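Local structure of glutamate--tRNA ligase (Methanothermobacter thermautotrophicus, 3AII) at residues 503-506 against 510-513; 220-225 against 268-273; 115-120 against 156-161; 444-449 against 471-476. The protein charges tRNA with glutamate as a non-discriminating synthetase, probably by first activating the amino acid with ATP to Glu-AMP and then passing it to the tRNA acceptor end. One frame throughout, in Å; residues are numbered along the deposited sequence. Where two conformers were deposited one is given.

How the interactions relate
The four contacts are spread along an elongated chain, from the zinc site to the anticodon-binding end. Interactions 2 and 3 belong to the catalytic part, with centres about 35 Å apart. Interaction 3 packs the helix whose first residues belong to the predicted HIGH motif, the ATP-binding signature of class I synthetases. Interaction 2 sits in the zinc-bearing region, where the Met225 side chain is about 11 Å from the bound zinc. Interactions 1 and 4 lie in two neighbouring sheets of the anticodon-binding region, with centres about 24 Å and nearest atoms about 8 Å apart. Interactions 2 and 4 mark the extremes, their centres about 77 Å apart.

Interaction 1 (503-506 against 510-513); sequences EVIM and SRVR
Val512 N donates to Val504 O over 2.8 Å in a nearly straight bond (N-H...O 170°), and Val504 N donates back to Val512 O at 2.9 Å. This closed ring is an antiparallel hydrogen-bonded pair. Nearer the turn, Met506 N reaches Ser510 O at 2.9 Å and closes the loop, while the Ser510 hydroxyl turns to Asp508 within it. The segments are thus the two arms of a beta hairpin in the all-beta anticodon-binding region, and on its other edge strand 500-505 runs parallel to strand 546-552.

The faces differ in chemistry. Val504, Val512 and Met506 share the side covered by Phe534. The beta-branched valines suit an extended strand, and the unbranched methionine can bend over its neighbour: Met506 CG presses tightly on Val512 CG2 at 3.5 Å, its chain folded at chi2 and chi3. On the opposite face Ile505 CD1 rests against Arg511 CG at 3.9 Å. Glu503 also lies here, its CG wedged between backbone N and carbonyl carbon (chi1 61°) and the rest extended, which carries the carboxylate diagonally over the arginine chain. OE2 is 3.5 Å from Arg511 CD, and its charge meets that of Arg511 NE only at longer range. OE1 lies over a face of the Arg513 guanidinium, an electrostatic approach without a directed N-H. With an alanine in place of Glu503, both guanidinium groups would probably lose this nearby negative charge and Arg511 CD the carboxylate it packs on.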
loop_
_atom_site.group_PDB
_atom_site.type_symbol
_atom_site.label_atom_id
_atom_site.label_comp_id
_atom_site.label_asym_id
_atom_site.label_seq_id
_atom_site.Cartn_x
_atom_site.Cartn_y
_atom_site.Cartn_z
ATOM N N GLU A 503 -15.227 -20.159 6.146
ATOM C CA GLU A 503 -14.059 -19.794 6.920
ATOM C C GLU A 503 -13.680 -18.370 6.606
ATOM O O GLU A 503 -14.039 -17.831 5.555
ATOM C CB GLU A 503 -12.892 -20.737 6.656
ATOM C CG GLU A 503 -12.405 -20.762 5.233
ATOM C CD GLU A 503 -11.408 -21.881 5.003
ATOM O OE1 GLU A 503 -11.781 -23.057 5.206
ATOM O OE2 GLU A 503 -10.253 -21.585 4.626
ATOM N N VAL A 504 -12.982 -17.761 7.547
ATOM C CA VAL A 504 -12.536 -16.389 7.412
ATOM C C VAL A 504 -11.040 -16.361 7.670
ATOM O O VAL A 504 -10.565 -16.889 8.689
ATOM C CB VAL A 504 -13.254 -15.473 8.416
ATOM C CG1 VAL A 504 -12.788 -14.028 8.246
ATOM C CG2 VAL A 504 -14.771 -15.577 8.230
ATOM N N ILE A 505 -10.294 -15.789 6.733
ATOM C CA ILE A 505 -8.855 -15.614 6.925
ATOM C C ILE A 505 -8.623 -14.289 7.613
ATOM O O ILE A 505 -9.044 -13.246 7.111
ATOM C CB ILE A 505 -8.091 -15.660 5.605
ATOM C CG1 ILE A 505 -8.459 -16.930 4.842
ATOM C CG2 ILE A 505 -6.590 -15.560 5.874
ATOM C CD1 ILE A 505 -8.260 -18.206 5.634
ATOM N N MET A 506 -7.971 -14.330 8.774
ATOM C CA MET A 506 -7.799 -13.139 9.595
ATOM C C MET A 506 -6.539 -12.381 9.176
ATOM O O MET A 506 -5.746 -12.884 8.376
ATOM C CB MET A 506 -7.760 -13.502 11.091
ATOM C CG MET A 506 -8.940 -14.340 11.579
ATOM S SD MET A 506 -10.541 -13.528 11.318
ATOM C CE MET A 506 -10.484 -12.220 12.513
ATOM N N SER A 510 -4.311 -16.352 9.933
ATOM C CA SER A 510 -4.891 -17.505 10.612
ATOM C C SER A 510 -6.274 -17.784 10.035
ATOM O O SER A 510 -6.931 -16.883 9.517
ATOM C CB SER A 510 -4.971 -17.289 12.126
ATOM O OG SER A 510 -5.842 -16.225 12.468
ATOM N N ARG A 511 -6.691 -19.041 10.107
ATOM C CA ARG A 511 -7.964 -19.475 9.544
ATOM C C ARG A 511 -8.987 -19.641 10.673
ATOM O O ARG A 511 -8.737 -20.366 11.632
ATOM C CB ARG A 511 -7.772 -20.811 8.817
ATOM C CG ARG A 511 -8.940 -21.234 7.932
ATOM C CD ARG A 511 -9.016 -22.748 7.742
ATOM N NE ARG A 511 -7.733 -23.352 7.386
ATOM C CZ ARG A 511 -7.141 -24.314 8.090
ATOM N NH1 ARG A 511 -7.716 -24.787 9.190
ATOM N NH2 ARG A 511 -5.976 -24.808 7.692
ATOM N N VAL A 512 -10.127 -18.956 10.571
ATOM C CA VAL A 512 -11.219 -19.146 11.522
ATOM C C VAL A 512 -12.362 -19.898 10.841
ATOM O O VAL A 512 -12.958 -19.394 9.895
ATOM C CB VAL A 512 -11.731 -17.796 12.080
ATOM C CG1 VAL A 512 -13.001 -17.994 12.925
ATOM C CG2 VAL A 512 -10.644 -17.099 12.882
ATOM N N ARG A 513 -12.666 -21.101 11.320
ATOM C CA ARG A 513 -13.688 -21.941 10.686
ATOM C C ARG A 513 -15.012 -21.834 11.411
ATOM O O ARG A 513 -15.040 -21.640 12.625
ATOM C CB ARG A 513 -13.255 -23.408 10.675
ATOM C CG ARG A 513 -11.916 -23.663 10.013
ATOM C CD ARG A 513 -11.840 -25.091 9.508
ATOM N NE ARG A 513 -10.614 -25.330 8.755
ATOM C CZ ARG A 513 -10.422 -26.373 7.955
ATOM N NH1 ARG A 513 -11.382 -27.276 7.800
ATOM N NH2 ARG A 513 -9.274 -26.509 7.306
#

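Interaction 2 (220-225 against 268-273); sequences QRWREM and YRVYPM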
loop_
_atom_site.group_PDB
_atom_site.type_symbol
_atom_site.label_atom_id
_atom_site.label_comp_id
_atom_site.label_asym_id
_atom_site.label_seq_id
_atom_site.Cartn_x
_atom_site.Cartn_y
_atom_site.Cartn_z
ATOM N N GLN A 220 37.349 11.365 -21.668
ATOM C CA GLN A 220 38.044 10.114 -21.939
ATOM C C GLN A 220 37.837 9.103 -20.797
ATOM O O GLN A 220 37.570 7.930 -21.047
ATOM C CB GLN A 220 39.539 10.380 -22.170
ATOM C CG GLN A 220 40.394 9.125 -22.211
ATOM C CD GLN A 220 40.104 8.261 -23.409
ATOM O OE1 GLN A 220 39.697 8.753 -24.464
ATOM N NE2 GLN A 220 40.321 6.959 -23.261
ATOM N N ARG A 221 37.951 9.561 -19.556
ATOM C CA ARG A 221 37.729 8.677 -18.412
ATOM C C ARG A 221 36.286 8.192 -18.384
ATOM O O ARG A 221 36.010 7.047 -18.019
ATOM C CB ARG A 221 38.006 9.396 -17.102
ATOM C CG ARG A 221 39.482 9.708 -16.838
ATOM C CD ARG A 221 39.629 10.096 -15.378
ATOM N NE ARG A 221 41.020 10.197 -14.941
ATOM C CZ ARG A 221 41.380 10.333 -13.670
ATOM N NH1 ARG A 221 40.450 10.375 -12.725
ATOM N NH2 ARG A 221 42.665 10.418 -13.341
ATOM N N TRP A 222 35.374 9.086 -18.751
ATOM C CA TRP A 222 33.948 8.758 -18.793
ATOM C C TRP A 222 33.721 7.623 -19.775
ATOM O O TRP A 222 33.064 6.628 -19.453
ATOM C CB TRP A 222 33.115 10.001 -19.161
ATOM C CG TRP A 222 31.701 9.728 -19.633
ATOM C CD1 TRP A 222 31.178 10.009 -20.869
ATOM C CD2 TRP A 222 30.647 9.119 -18.885
ATOM N NE1 TRP A 222 29.870 9.620 -20.934
ATOM C CE2 TRP A 222 29.510 9.067 -19.731
ATOM C CE3 TRP A 222 30.547 8.614 -17.584
ATOM C CZ2 TRP A 222 28.290 8.543 -19.318
ATOM C CZ3 TRP A 222 29.332 8.079 -17.171
ATOM C CH2 TRP A 222 28.220 8.045 -18.035
ATOM N N ARG A 223 34.296 7.747 -20.968
ATOM C CA ARG A 223 34.082 6.739 -21.996
ATOM C C ARG A 223 34.695 5.415 -21.567
ATOM O O ARG A 223 34.171 4.336 -21.867
ATOM C CB ARG A 223 34.647 7.225 -23.338
ATOM C CG ARG A 223 33.782 8.322 -23.940
ATOM C CD ARG A 223 34.221 8.707 -25.354
ATOM N NE ARG A 223 33.223 9.575 -25.978
ATOM C CZ ARG A 223 33.488 10.752 -26.534
ATOM N NH1 ARG A 223 34.733 11.213 -26.564
ATOM N NH2 ARG A 223 32.508 11.466 -27.071
ATOM N N GLU A 224 35.769 5.499 -20.795
ATOM C CA GLU A 224 36.436 4.296 -20.324
ATOM C C GLU A 224 35.598 3.524 -19.314
ATOM O O GLU A 224 35.706 2.299 -19.226
ATOM C CB GLU A 224 37.782 4.645 -19.703
ATOM C CG GLU A 224 38.792 5.172 -20.699
ATOM C CD GLU A 224 40.066 5.615 -20.016
ATOM O OE1 GLU A 224 40.923 6.215 -20.694
ATOM O OE2 GLU A 224 40.195 5.363 -18.796
ATOM N N MET A 225 34.755 4.231 -18.564
ATOM C CA MET A 225 33.922 3.575 -17.551
ATOM C C MET A 225 33.084 2.450 -18.134
ATOM O O MET A 225 32.741 1.503 -17.444
ATOM C CB MET A 225 33.020 4.584 -16.835
ATOM C CG MET A 225 33.769 5.480 -15.863
ATOM S SD MET A 225 32.710 6.680 -15.009
ATOM C CE MET A 225 31.604 5.607 -14.101
ATOM N N TYR A 268 23.702 -2.439 -20.531
ATOM C CA TYR A 268 24.327 -1.322 -19.834
ATOM C C TYR A 268 25.060 -1.783 -18.589
ATOM O O TYR A 268 24.617 -2.702 -17.904
ATOM C CB TYR A 268 23.265 -0.305 -19.406
ATOM C CG TYR A 268 22.410 0.191 -20.542
ATOM C CD1 TYR A 268 21.092 -0.235 -20.688
ATOM C CD2 TYR A 268 22.921 1.079 -21.465
ATOM C CE1 TYR A 268 20.301 0.225 -21.733
ATOM C CE2 TYR A 268 22.138 1.546 -22.518
ATOM C CZ TYR A 268 20.835 1.115 -22.644
ATOM O OH TYR A 268 20.067 1.587 -23.690
ATOM N N ARG A 269 26.172 -1.124 -18.292
ATOM C CA ARG A 269 26.839 -1.337 -17.015
ATOM C C ARG A 269 27.049 -0.023 -16.280
ATOM O O ARG A 269 27.452 -0.015 -15.128
ATOM C CB ARG A 269 28.183 -2.036 -17.209
ATOM C CG ARG A 269 29.253 -1.146 -17.799
ATOM C CD ARG A 269 30.607 -1.848 -17.800
ATOM N NE ARG A 269 30.604 -3.035 -18.655
ATOM C CZ ARG A 269 31.650 -3.838 -18.806
ATOM N NH1 ARG A 269 32.776 -3.585 -18.151
ATOM N NH2 ARG A 269 31.571 -4.895 -19.605
ATOM N N VAL A 270 26.786 1.101 -16.938
ATOM C CA VAL A 270 26.977 2.380 -16.259
ATOM C C VAL A 270 25.596 2.937 -15.925
ATOM O O VAL A 270 24.788 3.170 -16.832
ATOM C CB VAL A 270 27.769 3.387 -17.119
ATOM C CG1 VAL A 270 27.968 4.682 -16.343
ATOM C CG2 VAL A 270 29.136 2.811 -17.525
ATOM N N TYR A 271 25.327 3.127 -14.631
ATOM C CA TYR A 271 23.980 3.476 -14.158
ATOM C C TYR A 271 23.971 4.773 -13.360
ATOM O O TYR A 271 24.902 5.047 -12.597
ATOM C CB TYR A 271 23.440 2.363 -13.255
ATOM C CG TYR A 271 22.952 1.167 -14.026
ATOM C CD1 TYR A 271 23.818 0.139 -14.383
ATOM C CD2 TYR A 271 21.626 1.086 -14.421
ATOM C CE1 TYR A 271 23.349 -0.959 -15.095
ATOM C CE2 TYR A 271 21.163 0.010 -15.124
ATOM C CZ TYR A 271 22.026 -1.002 -15.464
ATOM O OH TYR A 271 21.521 -2.071 -16.164
ATOM N N PRO A 272 22.905 5.573 -13.512
ATOM C CA PRO A 272 22.800 6.806 -12.733
ATOM C C PRO A 272 22.359 6.521 -11.308
ATOM O O PRO A 272 21.615 5.558 -11.032
ATOM C CB PRO A 272 21.702 7.588 -13.468
ATOM C CG PRO A 272 20.812 6.515 -14.001
ATOM C CD PRO A 272 21.787 5.427 -14.458
ATOM N N MET A 273 22.838 7.360 -10.398
ATOM C CA MET A 273 22.314 7.396 -9.045
ATOM C C MET A 273 21.066 8.256 -9.022
ATOM O O MET A 273 20.886 9.147 -9.876
ATOM C CB MET A 273 23.353 7.951 -8.073
ATOM C CG MET A 273 24.610 7.115 -7.994
ATOM S SD MET A 273 24.241 5.455 -7.414
ATOM C CE MET A 273 23.956 5.743 -5.671
#
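Val270 sets CG1 obliquely against the six-membered ring of Trp222, 3.8 Å from CZ3 and equally far from CH2, and so joins a helix to an outer strand of a small sheet. That strand, 270-272, ends a four-stranded antiparallel sheet in the zinc-bearing region, consistent with the insertion that class I synthetases carry in their catalytic domain to hold the tRNA acceptor end. The other branch of the valine, CG2, lies beside the Met225 backbone, 3.8 Å from Met225 O and 4.3 Å from Met225 CB. Both contacts follow from one torsion: with chi1 at -178°, CG1 stands anti to the backbone N and CG2 beside it, which divides the fork between tryptophan and methionine. A beta-branched residue suits a strand and fills this double site with a rigid wedge; an alanine here would probably leave a gap beside Trp222 CZ3 and CH2 and take away the methyl packed on Met225 O.

Around this apolar layer, Trp222 packs on Met254 of strand 252-256 and Val235 of strand 234-237 and meets Phe226 edge-to-face, while Met225 covers Ile256. Arg221, just before Trp222, touches the zinc ligand Cys210 and donates through NH1 to Val190 O, tying the helix to the metal site. Arg269 brings CD to 4.0 Å from Met225 O, and its guanidinium bonds to Met228 O. Met225 N makes two weak bonds of 3.1 Å, to Arg221 O and to Trp222 O.

Interaction 3 (115-120 against 156-161); sequences RAAILN and EWLGVE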
loop_
_atom_site.group_PDB
_atom_site.type_symbol
_atom_site.label_atom_id
_atom_site.label_comp_id
_atom_site.label_asym_id
_atom_site.label_seq_id
_atom_site.Cartn_x
_atom_site.Cartn_y
_atom_site.Cartn_z
ATOM N N ARG A 115 0.020 7.418 -0.373
ATOM C CA ARG A 115 0.039 8.822 0.016
ATOM C C ARG A 115 0.631 9.753 -1.060
ATOM O O ARG A 115 0.005 10.747 -1.427
ATOM C CB ARG A 115 0.787 8.994 1.337
ATOM C CG ARG A 115 0.639 10.371 1.916
ATOM C CD ARG A 115 1.255 10.477 3.298
ATOM N NE ARG A 115 1.176 11.848 3.786
ATOM C CZ ARG A 115 1.925 12.337 4.767
ATOM N NH1 ARG A 115 2.813 11.559 5.367
ATOM N NH2 ARG A 115 1.785 13.601 5.143
ATOM N N ALA A 116 1.828 9.441 -1.554
ATOM C CA ALA A 116 2.439 10.252 -2.614
ATOM C C ALA A 116 1.569 10.271 -3.864
ATOM O O ALA A 116 1.406 11.302 -4.518
ATOM C CB ALA A 116 3.834 9.735 -2.956
ATOM N N ALA A 117 1.014 9.117 -4.202
ATOM C CA ALA A 117 0.200 9.010 -5.411
ATOM C C ALA A 117 -1.059 9.857 -5.296
ATOM O O ALA A 117 -1.400 10.627 -6.195
ATOM C CB ALA A 117 -0.162 7.561 -5.669
ATOM N N ILE A 118 -1.741 9.717 -4.166
ATOM C CA ILE A 118 -2.974 10.463 -3.932
ATOM C C ILE A 118 -2.729 11.974 -3.886
ATOM O O ILE A 118 -3.434 12.740 -4.535
ATOM C CB ILE A 118 -3.662 9.984 -2.644
ATOM C CG1 ILE A 118 -4.225 8.573 -2.849
ATOM C CG2 ILE A 118 -4.785 10.948 -2.243
ATOM C CD1 ILE A 118 -4.398 7.805 -1.583
ATOM N N LEU A 119 -1.721 12.403 -3.133
ATOM C CA LEU A 119 -1.476 13.832 -2.995
ATOM C C LEU A 119 -1.124 14.460 -4.341
ATOM O O LEU A 119 -1.645 15.509 -4.708
ATOM C CB LEU A 119 -0.381 14.102 -1.955
ATOM C CG LEU A 119 -0.797 13.746 -0.531
ATOM C CD1 LEU A 119 0.379 13.863 0.429
ATOM C CD2 LEU A 119 -1.956 14.631 -0.097
ATOM N N ASN A 120 -0.249 13.806 -5.092
ATOM C CA ASN A 120 0.133 14.346 -6.382
ATOM C C ASN A 120 -1.025 14.365 -7.356
ATOM O O ASN A 120 -1.196 15.315 -8.128
ATOM C CB ASN A 120 1.326 13.580 -6.946
ATOM C CG ASN A 120 2.620 14.028 -6.330
ATOM O OD1 ASN A 120 3.150 15.080 -6.682
ATOM N ND2 ASN A 120 3.132 13.249 -5.389
ATOM N N GLU A 156 -4.646 2.568 -10.768
ATOM C CA GLU A 156 -6.016 2.553 -11.274
ATOM C C GLU A 156 -6.968 2.223 -10.128
ATOM O O GLU A 156 -8.008 2.859 -9.966
ATOM C CB GLU A 156 -6.175 1.542 -12.428
ATOM C CG GLU A 156 -5.471 1.946 -13.741
ATOM C CD GLU A 156 -5.415 0.815 -14.746
ATOM O OE1 GLU A 156 -5.691 -0.338 -14.359
ATOM O OE2 GLU A 156 -5.086 1.065 -15.925
ATOM N N TRP A 157 -6.604 1.238 -9.321
ATOM C CA TRP A 157 -7.429 0.865 -8.177
ATOM C C TRP A 157 -7.660 2.057 -7.255
ATOM O O TRP A 157 -8.780 2.262 -6.763
ATOM C CB TRP A 157 -6.792 -0.295 -7.416
ATOM C CG TRP A 157 -7.559 -0.704 -6.194
ATOM C CD1 TRP A 157 -8.692 -1.472 -6.158
ATOM C CD2 TRP A 157 -7.260 -0.371 -4.830
ATOM N NE1 TRP A 157 -9.110 -1.639 -4.861
ATOM C CE2 TRP A 157 -8.254 -0.974 -4.026
ATOM C CE3 TRP A 157 -6.254 0.380 -4.210
ATOM C CZ2 TRP A 157 -8.271 -0.851 -2.634
ATOM C CZ3 TRP A 157 -6.269 0.499 -2.826
ATOM C CH2 TRP A 157 -7.276 -0.119 -2.052
ATOM N N LEU A 158 -6.609 2.846 -7.027
ATOM C CA LEU A 158 -6.708 4.024 -6.170
ATOM C C LEU A 158 -7.558 5.118 -6.773
ATOM O O LEU A 158 -7.939 6.051 -6.076
ATOM C CB LEU A 158 -5.328 4.612 -5.866
ATOM C CG LEU A 158 -4.476 3.859 -4.870
ATOM C CD1 LEU A 158 -3.083 4.464 -4.842
ATOM C CD2 LEU A 158 -5.143 3.924 -3.483
ATOM N N GLY A 159 -7.840 5.026 -8.070
ATOM C CA GLY A 159 -8.554 6.087 -8.761
ATOM C C GLY A 159 -7.673 7.211 -9.279
ATOM O O GLY A 159 -8.152 8.293 -9.620
ATOM N N VAL A 160 -6.372 6.955 -9.354
ATOM C CA VAL A 160 -5.432 7.957 -9.823
ATOM C C VAL A 160 -5.411 7.930 -11.351
ATOM O O VAL A 160 -5.324 6.864 -11.955
ATOM C CB VAL A 160 -4.024 7.684 -9.247
ATOM C CG1 VAL A 160 -2.951 8.494 -9.976
ATOM C CG2 VAL A 160 -4.001 7.984 -7.739
ATOM N N GLU A 161 -5.537 9.104 -11.952
ATOM C CA GLU A 161 -5.374 9.276 -13.393
ATOM C C GLU A 161 -4.064 9.998 -13.652
ATOM O O GLU A 161 -3.648 10.848 -12.862
ATOM C CB GLU A 161 -6.510 10.115 -13.968
ATOM C CG GLU A 161 -7.881 9.472 -13.885
ATOM C CD GLU A 161 -8.947 10.280 -14.623
ATOM O OE1 GLU A 161 -8.798 11.516 -14.744
ATOM O OE2 GLU A 161 -9.936 9.677 -15.080
#
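Leu158 spreads its two methyls over the flank of the helix that holds Ala117 and Ile118: CD1 faces Ala117 CB at 4.3 Å, and CD2 meets Ile118 CD1 at 4.4 Å. Ala117 is also approached by Val160, whose CG2 lies 4.0 Å from Ala117 O and close to its CB as well. With CG1 of Val160 anti to the backbone N (chi1 166°), CG2 lies anti to the carbonyl carbon and is turned to Ala117. A bare methyl at Ala117 suits the place, because two larger side chains converge on it.

Between these two partners the chain must turn. Gly159 does this in a Schellman motif that closes helix 147-158, with a phi of 86° and its N bonded back to Glu156 O at 2.9 Å; a side chain at these angles would run into the preceding carbonyl O. Leu158 and Val160 are thereby presented to the same helix, 111-126, which begins in the predicted HIGH motif of this class I catalytic domain. Phe101, on strand 98-101, also touches Ala117, and Met372 covers Ile118, while Leu158 O takes a bond from Arg369 NH1.

No hydrogen bond crosses between the segments. The contact therefore rests on burial of aliphatic surface and on the fit of branched chains round a small one, not on directional polar bonds.

Interaction 4 (444-449 against 471-476); sequences GEVYLP and GELRYH
Leu473 gives the most surface to this contact, mainly through CD2, which meets both Val446 and Leu448; its other methyl, CD1, also comes near Leu448 CD1. The strands belong to one six-stranded sheet whose first and last strands also pair, consistent with the beta-barrel anticodon-binding fold of this synthetase family. Strand 445-449 does not pair with 472-477; strand 410-416 pairs with both, so the side chains meet across the interior, and no hydrogen bond links the two segments.

Val446 and Leu448 are two residues apart on an extended strand and so point to the same face. Leu448 comes head-on, its CD1 tip to tip with Leu473 CD2 at 4.1 Å. Long, flexible leucines suit this spot because they can span the interior between strands that are not neighbours. Leu473 has CG anti to its own backbone N (chi1 -162°), which carries its fork inward.

Trp493 packs on both Val446 and Leu448, and Val466 and Tyr468 pack on Leu473, so the three aliphatic chains are part of a larger apolar interior. The shorter Val446 crosses Leu473 at about a right angle, its CG2 lying 4.1 Å from Leu473 CD2.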
loop_
_atom_site.group_PDB
_atom_site.type_symbol
_atom_site.label_atom_id
_atom_site.label_comp_id
_atom_site.label_asym_id
_atom_site.label_seq_id
_atom_site.Cartn_x
_atom_site.Cartn_y
_atom_site.Cartn_z
ATOM N N GLY A 444 -35.132 -26.722 15.927
ATOM C CA GLY A 444 -34.681 -27.498 17.071
ATOM C C GLY A 444 -33.233 -27.244 17.449
ATOM O O GLY A 444 -32.945 -26.831 18.567
ATOM N N GLU A 445 -32.317 -27.484 16.516
ATOM C CA GLU A 445 -30.892 -27.326 16.799
ATOM C C GLU A 445 -30.343 -26.046 16.181
ATOM O O GLU A 445 -30.793 -25.615 15.118
ATOM C CB GLU A 445 -30.095 -28.516 16.260
ATOM C CG GLU A 445 -30.267 -29.800 17.073
ATOM C CD GLU A 445 -29.509 -30.960 16.464
ATOM O OE1 GLU A 445 -29.613 -31.155 15.234
ATOM O OE2 GLU A 445 -28.813 -31.676 17.214
ATOM N N VAL A 446 -29.369 -25.450 16.853
ATOM C CA VAL A 446 -28.682 -24.274 16.318
ATOM C C VAL A 446 -27.187 -24.408 16.499
ATOM O O VAL A 446 -26.711 -25.186 17.335
ATOM C CB VAL A 446 -29.120 -22.967 17.017
ATOM C CG1 VAL A 446 -30.597 -22.736 16.854
ATOM C CG2 VAL A 446 -28.735 -22.981 18.524
ATOM N N TYR A 447 -26.439 -23.645 15.710
ATOM C CA TYR A 447 -25.023 -23.457 15.975
ATOM C C TYR A 447 -24.818 -22.115 16.660
ATOM O O TYR A 447 -25.320 -21.087 16.187
ATOM C CB TYR A 447 -24.232 -23.481 14.666
ATOM C CG TYR A 447 -24.148 -24.841 14.006
ATOM C CD1 TYR A 447 -24.943 -25.147 12.911
ATOM C CD2 TYR A 447 -23.236 -25.797 14.451
ATOM C CE1 TYR A 447 -24.858 -26.382 12.286
ATOM C CE2 TYR A 447 -23.144 -27.037 13.834
ATOM C CZ TYR A 447 -23.951 -27.317 12.747
ATOM O OH TYR A 447 -23.862 -28.540 12.116
ATOM N N LEU A 448 -24.106 -22.114 17.785
ATOM C CA LEU A 448 -23.713 -20.866 18.435
ATOM C C LEU A 448 -22.206 -20.693 18.366
ATOM O O LEU A 448 -21.465 -21.676 18.413
ATOM C CB LEU A 448 -24.114 -20.849 19.911
ATOM C CG LEU A 448 -25.582 -20.994 20.270
ATOM C CD1 LEU A 448 -25.771 -20.831 21.787
ATOM C CD2 LEU A 448 -26.396 -19.969 19.532
ATOM N N PRO A 449 -21.743 -19.444 18.266
ATOM C CA PRO A 449 -20.295 -19.209 18.282
ATOM C C PRO A 449 -19.717 -19.675 19.604
ATOM O O PRO A 449 -20.202 -19.271 20.657
ATOM C CB PRO A 449 -20.173 -17.686 18.146
ATOM C CG PRO A 449 -21.517 -17.142 18.543
ATOM C CD PRO A 449 -22.524 -18.196 18.191
ATOM N N GLY A 471 -23.875 -27.406 29.915
ATOM C CA GLY A 471 -23.658 -27.820 28.543
ATOM C C GLY A 471 -24.955 -28.045 27.791
ATOM O O GLY A 471 -24.967 -28.609 26.698
ATOM N N GLU A 472 -26.061 -27.603 28.379
ATOM C CA GLU A 472 -27.357 -27.789 27.749
ATOM C C GLU A 472 -28.034 -26.455 27.490
ATOM O O GLU A 472 -27.985 -25.551 28.310
ATOM C CB GLU A 472 -28.252 -28.649 28.636
ATOM C CG GLU A 472 -29.659 -28.781 28.112
ATOM C CD GLU A 472 -30.498 -29.715 28.962
ATOM O OE1 GLU A 472 -30.809 -29.353 30.120
ATOM O OE2 GLU A 472 -30.844 -30.800 28.467
ATOM N N LEU A 473 -28.665 -26.328 26.337
ATOM C CA LEU A 473 -29.340 -25.087 26.005
ATOM C C LEU A 473 -30.840 -25.270 26.205
ATOM O O LEU A 473 -31.443 -26.094 25.523
ATOM C CB LEU A 473 -29.005 -24.711 24.556
ATOM C CG LEU A 473 -29.245 -23.270 24.124
ATOM C CD1 LEU A 473 -28.306 -22.325 24.855
ATOM C CD2 LEU A 473 -29.085 -23.132 22.616
ATOM N N ARG A 474 -31.443 -24.533 27.145
ATOM C CA ARG A 474 -32.863 -24.710 27.447
ATOM C C ARG A 474 -33.717 -23.484 27.134
ATOM O O ARG A 474 -33.371 -22.368 27.498
ATOM C CB ARG A 474 -33.072 -25.106 28.913
ATOM C CG ARG A 474 -34.523 -25.023 29.342
ATOM C CD ARG A 474 -34.762 -25.661 30.703
ATOM N NE ARG A 474 -34.516 -27.100 30.697
ATOM C CZ ARG A 474 -35.345 -27.997 30.172
ATOM N NH1 ARG A 474 -35.044 -29.289 30.218
ATOM N NH2 ARG A 474 -36.468 -27.600 29.586
ATOM N N TYR A 475 -34.847 -23.717 26.467
ATOM C CA TYR A 475 -35.800 -22.665 26.118
ATOM C C TYR A 475 -36.325 -21.968 27.363
ATOM O O TYR A 475 -36.656 -22.632 28.358
ATOM C CB TYR A 475 -36.984 -23.268 25.361
ATOM C CG TYR A 475 -38.020 -22.246 24.977
ATOM C CD1 TYR A 475 -37.845 -21.461 23.846
ATOM C CD2 TYR A 475 -39.168 -22.055 25.741
ATOM C CE1 TYR A 475 -38.779 -20.514 23.479
ATOM C CE2 TYR A 475 -40.105 -21.106 25.382
ATOM C CZ TYR A 475 -39.909 -20.344 24.248
ATOM O OH TYR A 475 -40.846 -19.405 23.881
ATOM N N HIS A 476 -36.406 -20.639 27.315
ATOM C CA HIS A 476 -37.025 -19.870 28.392
ATOM C C HIS A 476 -38.287 -19.130 27.946
ATOM O O HIS A 476 -39.344 -19.261 28.570
ATOM C CB HIS A 476 -36.031 -18.888 29.028
ATOM C CG HIS A 476 -36.630 -18.054 30.116
ATOM N ND1 HIS A 476 -37.217 -16.833 29.876
ATOM C CD2 HIS A 476 -36.751 -18.274 31.451
ATOM C CE1 HIS A 476 -37.663 -16.326 31.013
ATOM N NE2 HIS A 476 -37.393 -17.180 31.984
#